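Local coordinates for putative mannose-1-phosphate guanylyl transferase (Thermus thermophilus, PDB 2CU2), which probably transfers the guanylyl group of GTP to mannose 1-phosphate, yielding GDP-mannose and pyrophosphate, at residues L16-S20 and V311-L316; L37-T41 and L106-H110; R82-V88 and L228-D234; G165-K169 and Y235-E239; N258-E263 and K320-V326. All coordinates share one frame; numbering follows the deposited sequence.

Contact 1. Residues L16-S20 and V311-L316; sequences LWPLS and VGDEVL
P18, which follows a cis peptide bond, presses its ring against the two-residue beta hairpin of V311-L316, whose type II' turn runs from V311 to E314. The hairpin belongs to the beta-helix-like C-terminal domain, while P18 lies in the loop after strand 3-8 that carries the glycine-rich signature, which in relatives binds the nucleotide. E314 CB rests on P18 CB at 3.6 Å. CG lies anti to the carbonyl carbon (chi1 -61°) and starts an extended chain that crosses the W17 indole at about a right angle, bringing CD to 3.6 Å from W17 CZ2. At the tip the carboxylate plane stands 67° from the ring, with OE2 3.5 Å from the same W17 CZ2. The indole N-H goes to a water, which accepts from W17 NE1 at 2.7 Å in the ring plane and lies within donating reach of E314 OE2. A second water can donate to E314 OE1 (2.7 Å) or to S20 O. P18 CB sits over the centre of one indole face, and V329, V330 and L333 of helix 327-334 also pack on this ring. E314, V315 and L316 pair in a parallel ladder with a strand of the second subunit. Below, the contact is apolar: L316 CB touches W17 CZ3 at 3.7 Å, and V311 CG2 meets L19 CD1 at 3.7 Å.

Contact 2. Residues L37-T41 and L106-H110; sequences LLEAT and LPADH
L38 and T41, one helical turn apart on helix 37-45, press against the end of strand 102-107 and make the close-packed side of this contact. L38 CD1 meets A108 CB at 3.6 Å, and T41 CG2 meets L106 CD1 at 3.5 Å, the two side chains sliding past each other in opposite directions. V7 of strand 3-8 packs on L38, L106 and A108, so this side belongs to the core of the GT-A fold, between the mixed central sheet and a helix laid on it. L37 CB also lies against A108 O at 3.3 Å. Toward H110 the fit is wetter. One water can donate to L37 O and H110 O, and another reaches T41 OG1 (2.8 Å), P107 O and H110 O, three acceptors that must share its two protons. T41 serves both sides: OG1 lies anti to the carbonyl carbon (chi1 -62°) and donates to L37 O at 2.7 Å, which leaves the methyl anti to the backbone N and facing L106. OG1 and T41 N grip that oxygen from opposite faces of its carbonyl plane. A valine here would probably keep the apolar touch but leave L37 O without its hydroxyl donor and the second water without one acceptor. Between these two segments the polar link thus runs through water, with T41 OG1 at once donor to L37 O and acceptor from a water.

Contact 3. Residues R82-V88 and L228-D234; sequences RDTAGAV and LPKISID
T84 and I233 make the straightest bond of the contact: I233 N donates to T84 OG1 over 2.7 Å at an N-H...O angle of 165°. The threonine hydroxyl, set between its backbone N and carbonyl carbon (chi1 66°), points across to the start of helix 233-238 and also touches I233 CG2 at 3.3 Å. At the other end of the contact R82 NE donates to L228 O at 2.8 Å, a more bent bond whose donor lies tilted 34° from the carbonyl plane. Between the two, a water sits within donating reach of R82 O (2.8 Å) and P229 O (2.9 Å). Apolar groups complete the first shell: the V88 and I233 side chains cross at about a right angle, V88 CG2 4.1 Å from I233 CG1, and A85 CB packs on I231 CG2. One layer further out, M8 of strand 3-8 backs T84, while H208 of helix 206-216 touches A85 and L228. S232 occupies the N-cap position of helix 233-238, its OG accepting from Y235 N. The contact therefore joins the first turn of one helix, 83-98, to the beginning of another within the GT-A domain. S232 caps that second helix from the local chain, and T84, from helix 83-98, accepts the amide of I233 as well; the positive end of the helix dipole would probably polarise both hydroxyls.

Contact 4. Residues G165-K169 and Y235-E239; sequences GFVEK and YGVME
F166 and E239 each turn CG anti to the carbonyl carbon (chi1 -79° and -64°), which brings F166 CB against E239 CG at 3.5 Å. The phenyl ring then stands with M238 CB over the centre of one face, 4.3 Å above its plane, while the rest of the methionine leads off toward M197 and F190. M238 O lies 3.7 Å from F166 CD1. A water ties the backbones together, accepting from F166 N at 3.0 Å and donating to E239 O at 2.8 Å. The contact sets the end of strand 160-167 against helix 233-238, which includes a wider pi-type turn, before the chain enters strand 244-249, one of the two antiparallel neighbours of strand 160-167 in the GT-A sheet. F166-K169 reads FVEK, the beginning of the FVEKP signature that in related sugar nucleotidyltransferases borders the sugar-phosphate pocket. On the outer side E168 stretches across to the helix. Its OE1 lies 3.4 Å from Y235 CD1, approaching the ring obliquely, and 3.3 Å from E239 OE1, two carboxylate oxygens of like charge that probably disfavour each other, their planes 76° apart. E239 CD comes up to the edge of the Y235 ring in its plane, and K240 makes a cation-pi contact with that same ring.

Contact 5. Residues N258-E263 and K320-V326; sequences NWRALE and KDWAREV
K320 lays its CE over one face of the R260 guanidinium, 3.3 Å from R260 NH2, although both residues are positively charged; R260 NH2 and K320 NZ are 4.0 Å apart. The arrangement is a salt-bridge network closed by E263, on the seam between the nucleotidyltransferase domain and the beta-helix-like domain. E263 CG stands anti to the backbone N (chi1 174°), and its extended chain brings the carboxylate to both cations. OE1 offers its syn lone pair to K320 NZ at 2.8 Å. OE2 takes R260 NH2, also at 2.8 Å, in a nearly straight bond (168°) that lies in the guanidinium plane but comes from above the carboxylate plane. K320 NZ has a second partner in G288 O. The glutamate probably balances both charges. With an alanine here, R260 and K320 would probably be left without the anion that joins them, and the arginine set free to swing. On the other side of the contact N258 OD1 accepts weak capping bonds from R260 N and A261 N at the turn into helix 261-266, and the same amide group lies against A323 CB, 3.7 Å from N258 CG. V326 CG2 meets the edge of the W259 ring at CD1, while W259 NE1 turns to W17 O. Beside them a water bridges the two backbones, accepting from W259 N at 2.9 Å and donating to A323 O at 2.7 Å.

The five contacts fall into two clusters with contact 2 between them. Contacts 1 and 5, centres about 13 Å apart, both join the two domains and both touch the second subunit; W259 fastens them together, its NE1 lying 2.7 Å from W17 O in a probable hydrogen bond. Contacts 3 and 4, also about 13 Å apart between centres, share helix 233-238, along which E239 N lies 2.8 Å from D234 O. Contact 2 has its centre about 18 Å from that of contact 3. Contacts 1 and 4, nearest atoms about 15 Å apart, hold signature segments that in relatives line the nucleotide and sugar-phosphate sites. The nearest atoms of contacts 4 and 5 approach to about 4 Å.

Contact 1. Residues L16-S20 and V311-L316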
# COMPACT_ATOMS: atom_id res chain seq x y z
N LEU A 16 -5.01 11.70 -8.94
CA LEU A 16 -3.90 10.75 -9.12
C LEU A 16 -2.96 10.68 -7.92
O LEU A 16 -1.81 10.29 -8.03
CB LEU A 16 -3.11 11.06 -10.40
CG LEU A 16 -3.87 10.74 -11.70
CD1 LEU A 16 -3.01 11.06 -12.91
CD2 LEU A 16 -4.28 9.26 -11.70
N TRP A 17 -3.47 11.06 -6.75
CA TRP A 17 -2.70 10.97 -5.51
C TRP A 17 -2.54 9.46 -5.30
O TRP A 17 -3.45 8.69 -5.63
CB TRP A 17 -3.50 11.58 -4.36
CG TRP A 17 -2.81 11.53 -3.02
CD1 TRP A 17 -2.01 12.50 -2.47
CD2 TRP A 17 -2.80 10.43 -2.10
NE1 TRP A 17 -1.51 12.06 -1.26
CE2 TRP A 17 -1.98 10.80 -1.01
CE3 TRP A 17 -3.41 9.17 -2.10
CZ2 TRP A 17 -1.75 9.94 0.08
CZ3 TRP A 17 -3.17 8.32 -1.02
CH2 TRP A 17 -2.35 8.71 0.05
N PRO A 18 -1.42 9.00 -4.71
CA PRO A 18 -0.24 9.70 -4.20
C PRO A 18 0.84 10.04 -5.23
O PRO A 18 1.88 10.60 -4.87
CB PRO A 18 0.29 8.73 -3.16
CG PRO A 18 0.12 7.44 -3.88
CD PRO A 18 -1.29 7.56 -4.46
N LEU A 19 0.63 9.67 -6.49
CA LEU A 19 1.63 9.94 -7.51
C LEU A 19 1.82 11.43 -7.74
O LEU A 19 2.95 11.90 -7.89
CB LEU A 19 1.27 9.25 -8.83
CG LEU A 19 2.31 9.40 -9.94
CD1 LEU A 19 3.61 8.74 -9.52
CD2 LEU A 19 1.78 8.78 -11.22
N SER A 20 0.72 12.18 -7.77
CA SER A 20 0.83 13.62 -7.95
C SER A 20 1.30 14.32 -6.68
O SER A 20 1.11 13.87 -5.55
CB SER A 20 -0.52 14.16 -8.41
OG SER A 20 -1.54 13.76 -7.48
N VAL A 311 3.54 5.29 -3.81
CA VAL A 311 4.59 6.21 -4.23
C VAL A 311 5.24 6.71 -2.95
O VAL A 311 4.60 7.34 -2.11
CB VAL A 311 4.03 7.41 -5.03
CG1 VAL A 311 5.18 8.34 -5.43
CG2 VAL A 311 3.28 6.92 -6.27
N GLY A 312 6.53 6.41 -2.79
CA GLY A 312 7.22 6.82 -1.58
C GLY A 312 6.58 6.15 -0.38
O GLY A 312 6.35 4.93 -0.38
N ASP A 313 6.27 6.93 0.65
CA ASP A 313 5.66 6.38 1.85
C ASP A 313 4.15 6.64 1.90
O ASP A 313 3.57 6.76 2.98
CB ASP A 313 6.33 6.96 3.10
CG ASP A 313 7.78 6.54 3.21
OD1 ASP A 313 8.06 5.32 3.25
OD2 ASP A 313 8.66 7.43 3.26
N GLU A 314 3.53 6.72 0.73
CA GLU A 314 2.10 6.94 0.67
C GLU A 314 1.46 5.83 -0.16
O GLU A 314 1.95 5.48 -1.23
CB GLU A 314 1.79 8.31 0.06
CG GLU A 314 2.36 9.45 0.88
CD GLU A 314 1.74 10.80 0.53
OE1 GLU A 314 1.84 11.22 -0.64
OE2 GLU A 314 1.15 11.43 1.43
N VAL A 315 0.37 5.28 0.36
CA VAL A 315 -0.34 4.21 -0.33
C VAL A 315 -1.83 4.48 -0.41
O VAL A 315 -2.45 4.95 0.55
CB VAL A 315 -0.13 2.85 0.38
CG1 VAL A 315 -0.95 1.78 -0.31
CG2 VAL A 315 1.35 2.47 0.35
N LEU A 316 -2.40 4.18 -1.56
CA LEU A 316 -3.82 4.36 -1.81
C LEU A 316 -4.45 3.01 -2.13
O LEU A 316 -3.87 2.20 -2.84
CB LEU A 316 -4.02 5.29 -3.01
CG LEU A 316 -5.41 5.27 -3.64
CD1 LEU A 316 -6.43 5.81 -2.66
CD2 LEU A 316 -5.43 6.09 -4.93
O HOH W 1 0.14 13.91 -0.11
O HOH W 2 1.55 12.85 -2.71

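Contact 2. Residues L37-T41 and L106-H110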
# COMPACT_ATOMS: atom_id res chain seq x y z
N LEU A 37 3.65 12.37 -19.17
CA LEU A 37 2.78 12.63 -20.30
C LEU A 37 3.30 13.80 -21.15
O LEU A 37 3.12 13.81 -22.36
CB LEU A 37 1.36 12.89 -19.81
CG LEU A 37 0.73 11.65 -19.16
CD1 LEU A 37 -0.53 12.02 -18.39
CD2 LEU A 37 0.42 10.62 -20.24
N LEU A 38 3.95 14.77 -20.51
CA LEU A 38 4.48 15.91 -21.24
C LEU A 38 5.60 15.40 -22.14
O LEU A 38 5.73 15.81 -23.29
CB LEU A 38 5.03 16.98 -20.29
CG LEU A 38 5.78 18.13 -20.98
CD1 LEU A 38 4.87 18.81 -21.99
CD2 LEU A 38 6.27 19.14 -19.94
N GLU A 39 6.40 14.48 -21.60
CA GLU A 39 7.51 13.89 -22.34
C GLU A 39 7.01 13.23 -23.63
O GLU A 39 7.55 13.48 -24.71
CB GLU A 39 8.21 12.86 -21.46
CG GLU A 39 9.58 12.42 -21.95
CD GLU A 39 10.21 11.39 -21.02
OE1 GLU A 39 9.93 11.41 -19.79
OE2 GLU A 39 11.00 10.56 -21.53
N ALA A 40 5.99 12.39 -23.51
CA ALA A 40 5.44 11.69 -24.66
C ALA A 40 4.81 12.67 -25.65
O ALA A 40 4.86 12.46 -26.86
CB ALA A 40 4.38 10.66 -24.20
N THR A 41 4.23 13.75 -25.12
CA THR A 41 3.59 14.77 -25.94
C THR A 41 4.61 15.51 -26.81
O THR A 41 4.40 15.69 -28.01
CB THR A 41 2.88 15.82 -25.06
OG1 THR A 41 1.84 15.19 -24.30
CG2 THR A 41 2.27 16.92 -25.94
N LEU A 106 -2.58 22.37 -27.77
CA LEU A 106 -2.81 21.03 -27.25
C LEU A 106 -2.43 20.83 -25.78
O LEU A 106 -1.50 21.44 -25.27
CB LEU A 106 -2.06 20.00 -28.09
CG LEU A 106 -0.58 20.30 -28.33
CD1 LEU A 106 0.28 19.18 -27.78
CD2 LEU A 106 -0.35 20.47 -29.82
N PRO A 107 -3.17 19.95 -25.09
CA PRO A 107 -2.90 19.56 -23.71
C PRO A 107 -1.72 18.59 -23.63
O PRO A 107 -1.43 17.83 -24.55
CB PRO A 107 -4.16 18.90 -23.17
CG PRO A 107 -4.93 18.34 -24.36
CD PRO A 107 -4.34 19.21 -25.57
N ALA A 108 -1.01 18.66 -22.49
CA ALA A 108 0.16 17.81 -22.32
C ALA A 108 -0.13 16.67 -21.35
O ALA A 108 0.73 15.87 -21.01
CB ALA A 108 1.30 18.68 -21.80
N ASP A 109 -1.38 16.63 -20.86
CA ASP A 109 -1.72 15.61 -19.87
C ASP A 109 -2.69 14.56 -20.42
O ASP A 109 -3.54 14.04 -19.72
CB ASP A 109 -2.30 16.30 -18.63
CG ASP A 109 -3.63 16.98 -18.97
OD1 ASP A 109 -3.67 17.68 -19.98
OD2 ASP A 109 -4.57 16.85 -18.20
N HIS A 110 -2.56 14.29 -21.73
CA HIS A 110 -3.40 13.26 -22.35
C HIS A 110 -2.57 12.07 -22.85
O HIS A 110 -1.38 12.17 -23.10
CB HIS A 110 -4.14 13.90 -23.53
CG HIS A 110 -5.23 14.81 -23.01
ND1 HIS A 110 -6.15 15.39 -23.81
CD2 HIS A 110 -5.46 15.21 -21.69
CE1 HIS A 110 -6.93 16.13 -22.99
NE2 HIS A 110 -6.54 16.04 -21.72
O HOH W 3 1.25 12.05 -23.81
O HOH W 4 -0.97 14.90 -24.28

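Contact 3. Residues R82-V88 and L228-D234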
# COMPACT_ATOMS: atom_id res chain seq x y z
N ARG A 82 -5.49 30.81 -14.91
CA ARG A 82 -6.63 31.38 -15.61
C ARG A 82 -7.22 30.42 -16.65
O ARG A 82 -7.82 30.82 -17.65
CB ARG A 82 -6.18 32.68 -16.29
CG ARG A 82 -6.81 33.91 -15.64
CD ARG A 82 -6.64 33.92 -14.12
NE ARG A 82 -6.98 35.23 -13.57
CZ ARG A 82 -6.88 35.39 -12.24
NH1 ARG A 82 -6.49 34.38 -11.48
NH2 ARG A 82 -7.16 36.57 -11.69
N ASP A 83 -6.99 29.12 -16.42
CA ASP A 83 -7.52 28.11 -17.33
C ASP A 83 -6.82 28.15 -18.70
O ASP A 83 -5.76 28.74 -18.87
CB ASP A 83 -9.02 28.35 -17.50
CG ASP A 83 -9.75 27.02 -17.40
OD1 ASP A 83 -10.87 27.02 -16.88
OD2 ASP A 83 -9.20 26.01 -17.81
N THR A 84 -7.44 27.45 -19.67
CA THR A 84 -6.85 27.39 -21.01
C THR A 84 -7.09 28.68 -21.80
O THR A 84 -6.34 29.04 -22.69
CB THR A 84 -7.47 26.20 -21.74
OG1 THR A 84 -8.86 26.47 -21.96
CG2 THR A 84 -7.34 24.93 -20.90
N ALA A 85 -8.20 29.39 -21.54
CA ALA A 85 -8.43 30.62 -22.28
C ALA A 85 -7.30 31.62 -22.05
O ALA A 85 -6.92 32.38 -22.94
CB ALA A 85 -9.76 31.21 -21.82
N GLY A 86 -6.82 31.61 -20.80
CA GLY A 86 -5.68 32.45 -20.45
C GLY A 86 -4.40 31.96 -21.13
O GLY A 86 -3.63 32.72 -21.70
N ALA A 87 -4.16 30.65 -21.10
CA ALA A 87 -2.98 30.10 -21.77
C ALA A 87 -3.06 30.36 -23.27
O ALA A 87 -2.07 30.71 -23.90
CB ALA A 87 -2.88 28.60 -21.50
N VAL A 88 -4.24 30.20 -23.86
CA VAL A 88 -4.41 30.44 -25.29
C VAL A 88 -4.13 31.91 -25.62
O VAL A 88 -3.54 32.21 -26.66
CB VAL A 88 -5.83 30.05 -25.75
CG1 VAL A 88 -6.07 30.53 -27.17
CG2 VAL A 88 -6.00 28.52 -25.69
N LEU A 228 -7.76 39.30 -15.40
CA LEU A 228 -8.42 38.44 -16.37
C LEU A 228 -9.32 37.42 -15.65
O LEU A 228 -8.98 36.89 -14.60
CB LEU A 228 -7.27 37.71 -17.10
CG LEU A 228 -7.61 37.12 -18.47
CD1 LEU A 228 -8.03 38.15 -19.52
CD2 LEU A 228 -6.40 36.43 -19.08
N PRO A 229 -10.53 37.19 -16.20
CA PRO A 229 -11.45 36.19 -15.65
C PRO A 229 -10.97 34.77 -15.98
O PRO A 229 -10.48 34.47 -17.07
CB PRO A 229 -12.79 36.45 -16.32
CG PRO A 229 -12.47 37.04 -17.68
CD PRO A 229 -11.14 37.84 -17.36
N LYS A 230 -11.14 33.85 -15.01
CA LYS A 230 -10.75 32.46 -15.23
C LYS A 230 -11.82 31.69 -16.02
O LYS A 230 -12.94 31.48 -15.57
CB LYS A 230 -10.54 31.79 -13.86
CG LYS A 230 -10.15 30.31 -13.97
CD LYS A 230 -10.14 29.60 -12.61
CE LYS A 230 -9.92 28.08 -12.74
NZ LYS A 230 -9.21 27.59 -11.55
N ILE A 231 -11.45 31.31 -17.26
CA ILE A 231 -12.39 30.57 -18.10
C ILE A 231 -11.67 29.68 -19.11
O ILE A 231 -10.58 29.99 -19.58
CB ILE A 231 -13.28 31.58 -18.83
CG1 ILE A 231 -14.43 30.87 -19.55
CG2 ILE A 231 -12.46 32.33 -19.89
CD1 ILE A 231 -15.46 31.83 -20.14
N SER A 232 -12.27 28.51 -19.40
CA SER A 232 -11.69 27.63 -20.40
C SER A 232 -11.91 28.18 -21.80
O SER A 232 -12.79 29.00 -22.05
CB SER A 232 -12.33 26.24 -20.27
OG SER A 232 -13.53 26.20 -21.03
N ILE A 233 -11.05 27.75 -22.74
CA ILE A 233 -11.23 28.21 -24.10
C ILE A 233 -12.46 27.56 -24.74
O ILE A 233 -13.08 28.09 -25.66
CB ILE A 233 -9.97 27.87 -24.89
CG1 ILE A 233 -10.04 28.49 -26.28
CG2 ILE A 233 -9.87 26.34 -25.06
CD1 ILE A 233 -10.08 30.02 -26.23
N ASP A 234 -12.79 26.36 -24.24
CA ASP A 234 -13.95 25.64 -24.76
C ASP A 234 -15.25 26.40 -24.48
O ASP A 234 -16.12 26.54 -25.33
CB ASP A 234 -14.00 24.27 -24.08
CG ASP A 234 -12.77 23.46 -24.47
OD1 ASP A 234 -11.71 23.72 -23.90
OD2 ASP A 234 -12.88 22.59 -25.32
O HOH W 5 -9.03 32.90 -19.10

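Contact 4. Residues G165-K169 and Y235-E239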
# COMPACT_ATOMS: atom_id res chain seq x y z
N GLY A 165 -21.71 22.12 -32.83
CA GLY A 165 -22.09 22.41 -31.45
C GLY A 165 -21.19 21.71 -30.43
O GLY A 165 -20.66 20.63 -30.66
N PHE A 166 -21.01 22.45 -29.31
CA PHE A 166 -20.20 21.96 -28.20
C PHE A 166 -21.04 21.82 -26.93
O PHE A 166 -21.73 22.74 -26.50
CB PHE A 166 -19.07 22.96 -27.96
CG PHE A 166 -17.98 22.76 -28.97
CD1 PHE A 166 -18.11 23.30 -30.24
CD2 PHE A 166 -16.81 22.10 -28.61
CE1 PHE A 166 -17.07 23.18 -31.15
CE2 PHE A 166 -15.77 21.99 -29.52
CZ PHE A 166 -15.89 22.54 -30.79
N VAL A 167 -21.01 20.60 -26.37
CA VAL A 167 -21.75 20.35 -25.14
C VAL A 167 -20.81 19.98 -24.00
O VAL A 167 -19.88 19.19 -24.15
CB VAL A 167 -22.74 19.21 -25.40
CG1 VAL A 167 -23.83 19.67 -26.37
CG2 VAL A 167 -22.02 18.01 -25.98
N GLU A 168 -21.04 20.62 -22.84
CA GLU A 168 -20.23 20.29 -21.67
C GLU A 168 -20.60 18.91 -21.11
O GLU A 168 -21.56 18.27 -21.52
CB GLU A 168 -20.44 21.38 -20.62
CG GLU A 168 -19.22 22.30 -20.50
CD GLU A 168 -19.65 23.68 -20.09
OE1 GLU A 168 -18.82 24.58 -20.10
OE2 GLU A 168 -20.82 23.85 -19.75
N LYS A 169 -19.76 18.44 -20.17
CA LYS A 169 -19.96 17.10 -19.62
C LYS A 169 -21.41 16.87 -19.21
O LYS A 169 -22.01 17.63 -18.45
CB LYS A 169 -19.03 16.95 -18.42
CG LYS A 169 -18.33 18.27 -18.07
CD LYS A 169 -17.20 18.07 -17.06
CE LYS A 169 -17.52 18.69 -15.70
NZ LYS A 169 -17.25 17.71 -14.64
N TYR A 235 -15.38 26.86 -23.23
CA TYR A 235 -16.61 27.56 -22.84
C TYR A 235 -16.60 29.02 -23.27
O TYR A 235 -17.60 29.60 -23.66
CB TYR A 235 -16.73 27.47 -21.31
CG TYR A 235 -17.94 28.21 -20.86
CD1 TYR A 235 -19.21 27.76 -21.23
CD2 TYR A 235 -17.82 29.29 -19.98
CE1 TYR A 235 -20.34 28.38 -20.72
CE2 TYR A 235 -18.96 29.91 -19.48
CZ TYR A 235 -20.21 29.46 -19.85
OH TYR A 235 -21.35 30.06 -19.34
N GLY A 236 -15.40 29.64 -23.16
CA GLY A 236 -15.31 31.07 -23.44
C GLY A 236 -15.39 31.38 -24.94
O GLY A 236 -15.84 32.44 -25.36
N VAL A 237 -14.91 30.42 -25.76
CA VAL A 237 -14.84 30.70 -27.19
C VAL A 237 -15.49 29.60 -28.04
O VAL A 237 -16.38 29.85 -28.85
CB VAL A 237 -13.36 30.83 -27.57
CG1 VAL A 237 -13.22 30.83 -29.09
CG2 VAL A 237 -12.79 32.12 -27.02
N MET A 238 -15.00 28.37 -27.86
CA MET A 238 -15.39 27.29 -28.76
C MET A 238 -16.91 27.10 -28.84
O MET A 238 -17.49 26.94 -29.91
CB MET A 238 -14.72 26.00 -28.28
CG MET A 238 -13.21 26.02 -28.52
SD MET A 238 -12.78 26.69 -30.14
CE MET A 238 -11.09 27.18 -29.77
N GLU A 239 -17.56 27.09 -27.66
CA GLU A 239 -18.99 26.81 -27.64
C GLU A 239 -19.82 27.91 -28.31
O GLU A 239 -21.01 27.77 -28.57
CB GLU A 239 -19.43 26.62 -26.19
CG GLU A 239 -18.76 25.41 -25.54
CD GLU A 239 -19.19 25.31 -24.09
OE1 GLU A 239 -18.61 24.53 -23.36
OE2 GLU A 239 -20.12 26.02 -23.71
O HOH W 6 -22.00 25.21 -28.93

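Contact 5. Residues N258-E263 and K320-V326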
# COMPACT_ATOMS: atom_id res chain seq x y z
N ASN A 258 -8.25 9.88 -13.94
CA ASN A 258 -8.11 9.17 -12.67
C ASN A 258 -7.41 7.82 -12.84
O ASN A 258 -7.08 7.39 -13.94
CB ASN A 258 -9.52 8.96 -12.10
CG ASN A 258 -10.30 8.06 -13.02
OD1 ASN A 258 -9.85 7.00 -13.44
ND2 ASN A 258 -11.53 8.50 -13.33
N TRP A 259 -7.14 7.18 -11.68
CA TRP A 259 -6.36 5.94 -11.70
C TRP A 259 -6.97 4.87 -12.62
O TRP A 259 -6.28 4.04 -13.19
CB TRP A 259 -6.28 5.40 -10.27
CG TRP A 259 -5.24 6.13 -9.51
CD1 TRP A 259 -5.44 7.01 -8.43
CD2 TRP A 259 -3.80 6.04 -9.70
NE1 TRP A 259 -4.28 7.48 -7.91
CE2 TRP A 259 -3.20 6.87 -8.73
CE3 TRP A 259 -3.00 5.35 -10.61
CZ2 TRP A 259 -1.82 6.98 -8.67
CZ3 TRP A 259 -1.62 5.47 -10.55
CH2 TRP A 259 -1.03 6.29 -9.58
N ARG A 260 -8.31 4.89 -12.72
CA ARG A 260 -8.97 3.90 -13.56
C ARG A 260 -8.56 4.04 -15.03
O ARG A 260 -8.67 3.11 -15.83
CB ARG A 260 -10.48 4.07 -13.42
CG ARG A 260 -11.22 2.73 -13.43
CD ARG A 260 -12.13 2.58 -14.65
NE ARG A 260 -12.14 1.19 -15.12
CZ ARG A 260 -13.26 0.47 -14.90
NH1 ARG A 260 -14.29 1.03 -14.29
NH2 ARG A 260 -13.32 -0.80 -15.29
N ALA A 261 -8.12 5.26 -15.39
CA ALA A 261 -7.73 5.51 -16.77
C ALA A 261 -6.59 4.59 -17.21
O ALA A 261 -6.40 4.30 -18.38
CB ALA A 261 -7.30 6.97 -16.89
N LEU A 262 -5.79 4.17 -16.22
CA LEU A 262 -4.67 3.29 -16.53
C LEU A 262 -5.16 1.99 -17.18
O LEU A 262 -4.55 1.45 -18.09
CB LEU A 262 -3.94 2.97 -15.23
CG LEU A 262 -2.78 3.95 -14.96
CD1 LEU A 262 -3.27 5.36 -14.65
CD2 LEU A 262 -1.92 3.53 -13.77
N GLU A 263 -6.29 1.50 -16.67
CA GLU A 263 -6.84 0.27 -17.20
C GLU A 263 -7.34 0.51 -18.63
O GLU A 263 -7.06 -0.28 -19.53
CB GLU A 263 -7.99 -0.21 -16.32
CG GLU A 263 -8.73 -1.41 -16.87
CD GLU A 263 -9.77 -1.93 -15.89
OE1 GLU A 263 -9.40 -2.35 -14.78
OE2 GLU A 263 -10.97 -1.91 -16.24
N LYS A 320 -11.70 0.53 -8.17
CA LYS A 320 -11.45 1.35 -9.33
C LYS A 320 -12.67 2.14 -9.79
O LYS A 320 -12.57 3.16 -10.45
CB LYS A 320 -10.87 0.49 -10.45
CG LYS A 320 -11.83 -0.58 -10.96
CD LYS A 320 -11.12 -1.55 -11.91
CE LYS A 320 -12.09 -2.46 -12.67
NZ LYS A 320 -11.36 -3.60 -13.20
N ASP A 321 -13.88 1.63 -9.45
CA ASP A 321 -15.07 2.37 -9.85
C ASP A 321 -15.24 3.68 -9.08
O ASP A 321 -15.97 4.58 -9.48
CB ASP A 321 -16.32 1.48 -9.74
CG ASP A 321 -16.51 0.96 -8.32
OD1 ASP A 321 -15.94 1.56 -7.41
OD2 ASP A 321 -17.28 0.02 -8.14
N TRP A 322 -14.55 3.77 -7.92
CA TRP A 322 -14.66 4.99 -7.12
C TRP A 322 -13.41 5.87 -7.28
O TRP A 322 -13.11 6.72 -6.44
CB TRP A 322 -14.84 4.59 -5.65
CG TRP A 322 -15.72 5.55 -4.95
CD1 TRP A 322 -16.75 6.33 -5.53
CD2 TRP A 322 -15.73 5.83 -3.53
NE1 TRP A 322 -17.41 7.08 -4.60
CE2 TRP A 322 -16.76 6.77 -3.30
CE3 TRP A 322 -14.96 5.37 -2.46
CZ2 TRP A 322 -17.00 7.23 -2.01
CZ3 TRP A 322 -15.20 5.83 -1.17
CH2 TRP A 322 -16.22 6.77 -0.95
N ALA A 323 -12.67 5.68 -8.37
CA ALA A 323 -11.44 6.42 -8.63
C ALA A 323 -11.55 7.95 -8.51
O ALA A 323 -10.62 8.61 -8.05
CB ALA A 323 -10.89 6.05 -10.01
N ARG A 324 -12.69 8.51 -8.90
CA ARG A 324 -12.87 9.96 -8.83
C ARG A 324 -12.77 10.49 -7.39
O ARG A 324 -12.29 11.60 -7.17
CB ARG A 324 -14.22 10.34 -9.43
CG ARG A 324 -14.49 11.84 -9.51
CD ARG A 324 -15.83 12.10 -10.20
NE ARG A 324 -16.19 13.52 -10.21
CZ ARG A 324 -15.55 14.45 -10.91
NH1 ARG A 324 -14.50 14.12 -11.66
NH2 ARG A 324 -15.96 15.71 -10.86
N GLU A 325 -13.22 9.70 -6.43
CA GLU A 325 -13.20 10.10 -5.03
C GLU A 325 -11.83 10.22 -4.39
O GLU A 325 -11.72 10.67 -3.24
CB GLU A 325 -14.07 9.15 -4.21
CG GLU A 325 -15.54 9.51 -4.25
CD GLU A 325 -15.84 10.81 -3.52
OE1 GLU A 325 -15.81 10.81 -2.27
OE2 GLU A 325 -16.11 11.82 -4.20
N VAL A 326 -10.78 9.82 -5.11
CA VAL A 326 -9.42 9.90 -4.59
C VAL A 326 -9.07 11.34 -4.22
O VAL A 326 -8.26 11.58 -3.32
CB VAL A 326 -8.40 9.39 -5.64
CG1 VAL A 326 -6.98 9.70 -5.18
CG2 VAL A 326 -8.56 7.89 -5.83
O HOH W 7 -12.99 11.27 -12.50
O HOH W 8 -8.22 8.10 -9.14